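Local coordinates for protein DNA polymerase III, beta subunit (Eubacterium rectale, PDB 3T0P) that probably forms a ring-shaped sliding clamp around DNA, as a head-to-tail homodimer, that tethers DNA polymerases and makes them processive, at residues T156-E161 and K198-I203; K166-S171 and F243-M248. One frame throughout, in Å; residues are numbered along the deposited sequence.

Contact 1: T156-E161 and K198-I203; sequences TGELFE and KTLQEI. With ACT (acetate ion), chain T.
With CG anti to the carbonyl carbon (chi1 -59°) and an extended chi2 of 176°, Leu-200 reaches from helix 197-206 to strand 157-163 and sets its CD1 methyl between Glu-158 and Phe-160. Glu-158 and Phe-160 stand two apart on the strand, and both direct their CB toward the helix. The leucine meets the glutamate obliquely and chiefly along its aliphatic part: CD1 lies 3.6 Å from Glu-158 CG. The same methyl comes 3.5 Å from Glu-158 OE1, a van der Waals contact that adds no polar bond; OE1 is hydrogen-bonded with Thr-142 OG1. Phe-160 approaches from the opposite direction and offers its ring edge, with Leu-200 CD1 near the ring plane at 3.7 Å from Phe-160 CE1. The second methyl, CD2, is 4.1 Å from Phe-160 CZ, so both branches of the leucine touch the ring. Val-195 of strand 187-196 touches both Leu-200 and Phe-160. The contact packs a helix on the sheet within the central domain, one of three clamp-fold domains in the beta sliding clamp chain. Away from this core, Lys-198 bends at chi3 and chi4 and gives a hydrogen bond from NZ to OXT of an acetate ion, probably from the crystallisation liquor, at 2.7 Å. Its NZ also forms a salt bridge with Asp-49 OD2. With an alanine here, Asp-49 is likely to lose this cationic mate and the acetate its donor. Glu-202 adds its CG on the acetate, 3.6 Å from OXT. The helix thus has a buried hydrocarbon side seated on the strand through one leucine, whereas the ammonium of Lys-198 is held by Asp-49 and the acetate, so across the two segments apolar packing carries the join.

Contact 2: K166-S171 and F243-M248; sequences KLRVVS and FKIDQM
Arg-168 and Asp-246 approach from opposite directions and meet end-on, the guanidinium and carboxylate planes only 8° apart. Two nitrogens serve two oxygens: NH1 gives a hydrogen bond to Asp-246 OD1 at 2.8 Å, and NH2 gives a longer one to Asp-246 OD2 at 3.2 Å. Both oxygens are met on their syn side. The near-parallel planes are nevertheless offset, for OD1 stands 26° out of the guanidinium plane, and the first bond is bent, with an N-H...O angle of 141°. Ile-245 takes a different side of the same group, placing CD1 over one guanidinium face, 3.5 Å from Arg-168 NH1 and 3.7 Å from Arg-168 NH2. Its CG1 lies between the backbone N and the carbonyl carbon, which places CD1 against the guanidinium. Neighbouring residues of one loop therefore divide the work, the isoleucine covering a face and the aspartate holding the end. This bidentate salt bridge joins strand 166-172 of the central clamp domain to the linker between strands 231-236 and 255-260, through which the chain passes from the central to the C-terminal domain. The remaining guanidinium nitrogen is engaged as well, since Arg-168 NE forms a salt bridge with Glu-161 OE1 of the adjacent strand. With carboxylates on two sides, the buried guanidinium is probably well compensated in charge, and bonds from all three nitrogens restrict its rotation. Tyr-181 and Ile-179 of strand 176-184 touch the arginine too, while Leu-172, further along its own strand, packs against Ile-245.

After the N-terminal domain and helix 132-140 the chain enters strand 157-163, turns directly into strand 166-172, and continues through two more strands of the same sheet to helix 197-206, where contact 1 closes a loop with 36 residues between its segments. It then runs through strands 214-220, 223-228 and 231-236 to the linker, where contact 2 closes a longer loop with 71 between. The segments alternate, so the two loops cross. Contact 1 ties a helix to strand 157-163, contact 2 the linker to strand 166-172, both central-domain strands of a sheet that continues into the C-terminal domain. These neighbouring strands join directly, through a probable hydrogen bond from Leu-159 N to Val-170 O at 2.8 Å.

Contact 1: T156-E161 and K198-I203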
loop_
_atom_site.group_PDB
_atom_site.type_symbol
_atom_site.label_atom_id
_atom_site.label_comp_id
_atom_site.label_asym_id
_atom_site.label_seq_id
_atom_site.Cartn_x
_atom_site.Cartn_y
_atom_site.Cartn_z
ATOM N N THR B 156 4.048 13.014 24.316
ATOM C CA THR B 156 4.288 12.900 22.859
ATOM C C THR B 156 5.716 12.418 22.577
ATOM O O THR B 156 6.032 12.087 21.443
ATOM C CB THR B 156 3.985 14.204 22.121
ATOM O OG1 THR B 156 4.932 15.194 22.510
ATOM C CG2 THR B 156 2.576 14.705 22.379
ATOM N N GLY B 157 6.555 12.360 23.602
ATOM C CA GLY B 157 7.910 11.861 23.445
ATOM C C GLY B 157 8.156 10.543 24.147
ATOM O O GLY B 157 7.239 9.956 24.722
ATOM N N GLU B 158 9.398 10.055 24.067
ATOM C CA GLU B 158 9.841 8.862 24.767
ATOM C C GLU B 158 10.967 9.203 25.701
ATOM O O GLU B 158 11.918 9.880 25.291
ATOM C CB GLU B 158 10.294 7.764 23.821
ATOM C CG GLU B 158 9.177 7.260 22.939
ATOM C CD GLU B 158 9.274 5.820 22.495
ATOM O OE1 GLU B 158 10.388 5.311 22.242
ATOM O OE2 GLU B 158 8.199 5.199 22.383
ATOM N N LEU B 159 10.871 8.733 26.948
ATOM C CA LEU B 159 11.940 8.885 27.912
ATOM C C LEU B 159 13.105 7.947 27.544
ATOM O O LEU B 159 12.894 6.761 27.272
ATOM C CB LEU B 159 11.446 8.576 29.339
ATOM C CG LEU B 159 12.511 8.634 30.457
ATOM C CD1 LEU B 159 12.833 10.066 30.842
ATOM C CD2 LEU B 159 12.052 7.863 31.672
ATOM N N PHE B 160 14.327 8.494 27.542
ATOM C CA PHE B 160 15.567 7.751 27.355
ATOM C C PHE B 160 16.354 7.912 28.654
ATOM O O PHE B 160 16.694 9.035 29.021
ATOM C CB PHE B 160 16.322 8.255 26.117
ATOM C CG PHE B 160 15.866 7.566 24.852
ATOM C CD1 PHE B 160 14.615 7.838 24.299
ATOM C CD2 PHE B 160 16.684 6.644 24.212
ATOM C CE1 PHE B 160 14.181 7.183 23.144
ATOM C CE2 PHE B 160 16.252 5.994 23.046
ATOM C CZ PHE B 160 14.994 6.258 22.530
ATOM N N GLU B 161 16.552 6.811 29.405
ATOM C CA GLU B 161 17.234 6.849 30.696
ATOM C C GLU B 161 18.415 5.874 30.743
ATOM O O GLU B 161 18.269 4.692 30.430
ATOM C CB GLU B 161 16.242 6.541 31.807
ATOM C CG GLU B 161 16.737 6.852 33.201
ATOM C CD GLU B 161 15.731 6.547 34.294
ATOM O OE1 GLU B 161 14.628 6.040 33.978
ATOM O OE2 GLU B 161 16.054 6.804 35.477
ATOM N N LYS B 198 8.028 12.153 16.941
ATOM C CA LYS B 198 8.297 12.342 15.514
ATOM C C LYS B 198 9.777 12.035 15.163
ATOM O O LYS B 198 10.030 11.467 14.120
ATOM C CB LYS B 198 7.929 13.760 15.079
ATOM C CG LYS B 198 7.922 13.953 13.552
ATOM C CD LYS B 198 7.449 15.371 13.137
ATOM C CE LYS B 198 8.354 16.526 13.574
ATOM N NZ LYS B 198 9.728 16.450 12.994
ATOM N N THR B 199 10.737 12.396 16.034
ATOM C CA THR B 199 12.164 12.135 15.795
ATOM C C THR B 199 12.434 10.646 15.663
ATOM O O THR B 199 13.115 10.227 14.742
ATOM C CB THR B 199 12.993 12.729 16.920
ATOM O OG1 THR B 199 12.896 14.145 16.810
ATOM C CG2 THR B 199 14.454 12.260 16.885
ATOM N N LEU B 200 11.895 9.872 16.595
ATOM C CA LEU B 200 12.004 8.421 16.654
ATOM C C LEU B 200 11.273 7.767 15.511
ATOM O O LEU B 200 11.824 6.835 14.935
ATOM C CB LEU B 200 11.514 7.899 18.007
ATOM C CG LEU B 200 12.302 8.468 19.200
ATOM C CD1 LEU B 200 11.705 7.998 20.482
ATOM C CD2 LEU B 200 13.789 8.105 19.132
ATOM N N GLN B 201 10.094 8.281 15.121
ATOM C CA GLN B 201 9.356 7.733 13.970
ATOM C C GLN B 201 10.129 7.960 12.667
ATOM O O GLN B 201 10.265 7.031 11.875
ATOM C CB GLN B 201 7.968 8.370 13.849
ATOM C CG GLN B 201 6.958 7.865 14.853
ATOM C CD GLN B 201 5.725 8.747 14.936
ATOM O OE1 GLN B 201 5.732 9.939 14.577
ATOM N NE2 GLN B 201 4.643 8.195 15.471
ATOM N N GLU B 202 10.683 9.169 12.472
ATOM C CA GLU B 202 11.433 9.495 11.249
ATOM C C GLU B 202 12.766 8.744 11.179
ATOM O O GLU B 202 13.167 8.311 10.097
ATOM C CB GLU B 202 11.659 11.012 11.132
ATOM C CG GLU B 202 10.367 11.814 10.983
ATOM C CD GLU B 202 9.366 11.295 9.962
ATOM O OE1 GLU B 202 9.784 10.991 8.822
ATOM O OE2 GLU B 202 8.172 11.160 10.311
ATOM N N ILE B 203 13.428 8.551 12.327
ATOM C CA ILE B 203 14.700 7.833 12.328
ATOM C C ILE B 203 14.474 6.315 12.029
ATOM O O ILE B 203 15.327 5.701 11.379
ATOM C CB ILE B 203 15.544 8.133 13.594
ATOM C CG1 ILE B 203 17.015 7.876 13.316
ATOM C CG2 ILE B 203 15.072 7.425 14.825
ATOM C CD1 ILE B 203 17.923 8.773 14.059
HETATM C C ACT T . 8.886 15.818 9.755
HETATM O O ACT T . 8.533 15.168 8.783
HETATM O OXT ACT T . 9.665 15.314 10.557
HETATM C CH3 ACT T . 8.299 17.200 9.947
#

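Contact 2: K166-S171 and F243-M248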
loop_
_atom_site.group_PDB
_atom_site.type_symbol
_atom_site.label_atom_id
_atom_site.label_comp_id
_atom_site.label_asym_id
_atom_site.label_seq_id
_atom_site.Cartn_x
_atom_site.Cartn_y
_atom_site.Cartn_z
ATOM N N LYS B 166 22.926 0.341 31.818
ATOM C CA LYS B 166 21.528 0.046 31.545
ATOM C C LYS B 166 20.842 1.228 30.899
ATOM O O LYS B 166 21.008 2.371 31.340
ATOM C CB LYS B 166 20.768 -0.366 32.821
ATOM C CG LYS B 166 21.517 -1.313 33.744
ATOM C CD LYS B 166 21.059 -2.757 33.633
ATOM C CE LYS B 166 21.821 -3.658 34.581
ATOM N NZ LYS B 166 21.532 -3.386 36.024
ATOM N N LEU B 167 20.079 0.937 29.838
ATOM C CA LEU B 167 19.277 1.891 29.117
ATOM C C LEU B 167 17.844 1.475 29.286
ATOM O O LEU B 167 17.521 0.293 29.166
ATOM C CB LEU B 167 19.676 1.977 27.616
ATOM C CG LEU B 167 18.678 2.681 26.658
ATOM C CD1 LEU B 167 18.568 4.189 26.928
ATOM C CD2 LEU B 167 19.063 2.466 25.212
ATOM N N ARG B 168 16.980 2.448 29.539
ATOM C CA ARG B 168 15.547 2.216 29.721
ATOM C C ARG B 168 14.816 3.194 28.831
ATOM O O ARG B 168 15.153 4.382 28.849
ATOM C CB ARG B 168 15.191 2.382 31.214
ATOM C CG ARG B 168 13.727 2.355 31.555
ATOM C CD ARG B 168 13.557 2.297 33.062
ATOM N NE ARG B 168 13.268 3.606 33.646
ATOM C CZ ARG B 168 12.528 3.784 34.737
ATOM N NH1 ARG B 168 11.994 2.739 35.365
ATOM N NH2 ARG B 168 12.301 5.006 35.197
ATOM N N VAL B 169 13.874 2.681 27.994
ATOM C CA VAL B 169 13.079 3.467 27.052
ATOM C C VAL B 169 11.636 3.354 27.480
ATOM O O VAL B 169 11.150 2.248 27.706
ATOM C CB VAL B 169 13.334 3.045 25.583
ATOM C CG1 VAL B 169 12.445 3.816 24.606
ATOM C CG2 VAL B 169 14.810 3.236 25.230
ATOM N N VAL B 170 10.971 4.514 27.675
ATOM C CA VAL B 170 9.605 4.585 28.220
ATOM C C VAL B 170 8.717 5.467 27.353
ATOM O O VAL B 170 9.124 6.560 26.968
ATOM C CB VAL B 170 9.602 5.111 29.696
ATOM C CG1 VAL B 170 8.206 5.113 30.311
ATOM C CG2 VAL B 170 10.559 4.336 30.584
ATOM N N SER B 171 7.483 5.003 27.094
ATOM C CA SER B 171 6.409 5.775 26.484
ATOM C C SER B 171 5.120 5.525 27.272
ATOM O O SER B 171 4.959 4.462 27.880
ATOM C CB SER B 171 6.225 5.446 25.019
ATOM O OG SER B 171 5.853 4.092 24.858
ATOM N N PHE B 243 7.132 11.931 34.085
ATOM C CA PHE B 243 6.257 11.265 35.047
ATOM C C PHE B 243 7.031 10.297 35.954
ATOM O O PHE B 243 7.931 9.592 35.486
ATOM C CB PHE B 243 5.140 10.516 34.289
ATOM C CG PHE B 243 4.492 11.371 33.219
ATOM C CD1 PHE B 243 3.441 12.226 33.533
ATOM C CD2 PHE B 243 4.975 11.364 31.910
ATOM C CE1 PHE B 243 2.884 13.057 32.564
ATOM C CE2 PHE B 243 4.411 12.194 30.938
ATOM C CZ PHE B 243 3.370 13.034 31.273
ATOM N N LYS B 244 6.702 10.285 37.249
ATOM C CA LYS B 244 7.321 9.357 38.198
ATOM C C LYS B 244 6.582 8.037 38.023
ATOM O O LYS B 244 5.424 7.930 38.419
ATOM C CB LYS B 244 7.320 9.884 39.660
ATOM C CG LYS B 244 6.180 10.826 40.064
ATOM N N ILE B 245 7.200 7.086 37.303
ATOM C CA ILE B 245 6.549 5.826 36.963
ATOM C C ILE B 245 7.016 4.652 37.832
ATOM O O ILE B 245 6.286 3.663 37.927
ATOM C CB ILE B 245 6.686 5.491 35.445
ATOM C CG1 ILE B 245 8.149 5.472 34.951
ATOM C CG2 ILE B 245 5.841 6.436 34.612
ATOM C CD1 ILE B 245 8.770 4.082 34.846
ATOM N N ASP B 246 8.214 4.744 38.447
ATOM C CA ASP B 246 8.782 3.673 39.277
ATOM C C ASP B 246 7.866 3.290 40.453
ATOM O O ASP B 246 7.857 2.127 40.863
ATOM C CB ASP B 246 10.176 4.057 39.778
ATOM C CG ASP B 246 11.208 4.105 38.663
ATOM O OD1 ASP B 246 11.606 3.017 38.172
ATOM O OD2 ASP B 246 11.616 5.228 38.277
ATOM N N GLN B 247 7.062 4.256 40.940
ATOM C CA GLN B 247 6.075 4.094 42.015
ATOM C C GLN B 247 4.923 3.160 41.605
ATOM O O GLN B 247 4.380 2.449 42.459
ATOM C CB GLN B 247 5.501 5.464 42.442
ATOM C CG GLN B 247 5.061 6.366 41.286
ATOM C CD GLN B 247 3.946 7.302 41.670
ATOM O OE1 GLN B 247 2.770 7.035 41.411
ATOM N NE2 GLN B 247 4.289 8.429 42.285
HETATM N N MSE B 248 4.555 3.182 40.301
HETATM C CA MSE B 248 3.466 2.403 39.697
HETATM C C MSE B 248 3.866 0.993 39.316
HETATM O O MSE B 248 2.999 0.189 38.974
HETATM C CB MSE B 248 2.952 3.105 38.447
HETATM C CG MSE B 248 2.345 4.439 38.730
HETATM SE SE MSE B 248 1.473 4.996 37.130
HETATM C CE MSE B 248 -0.096 5.832 37.963
#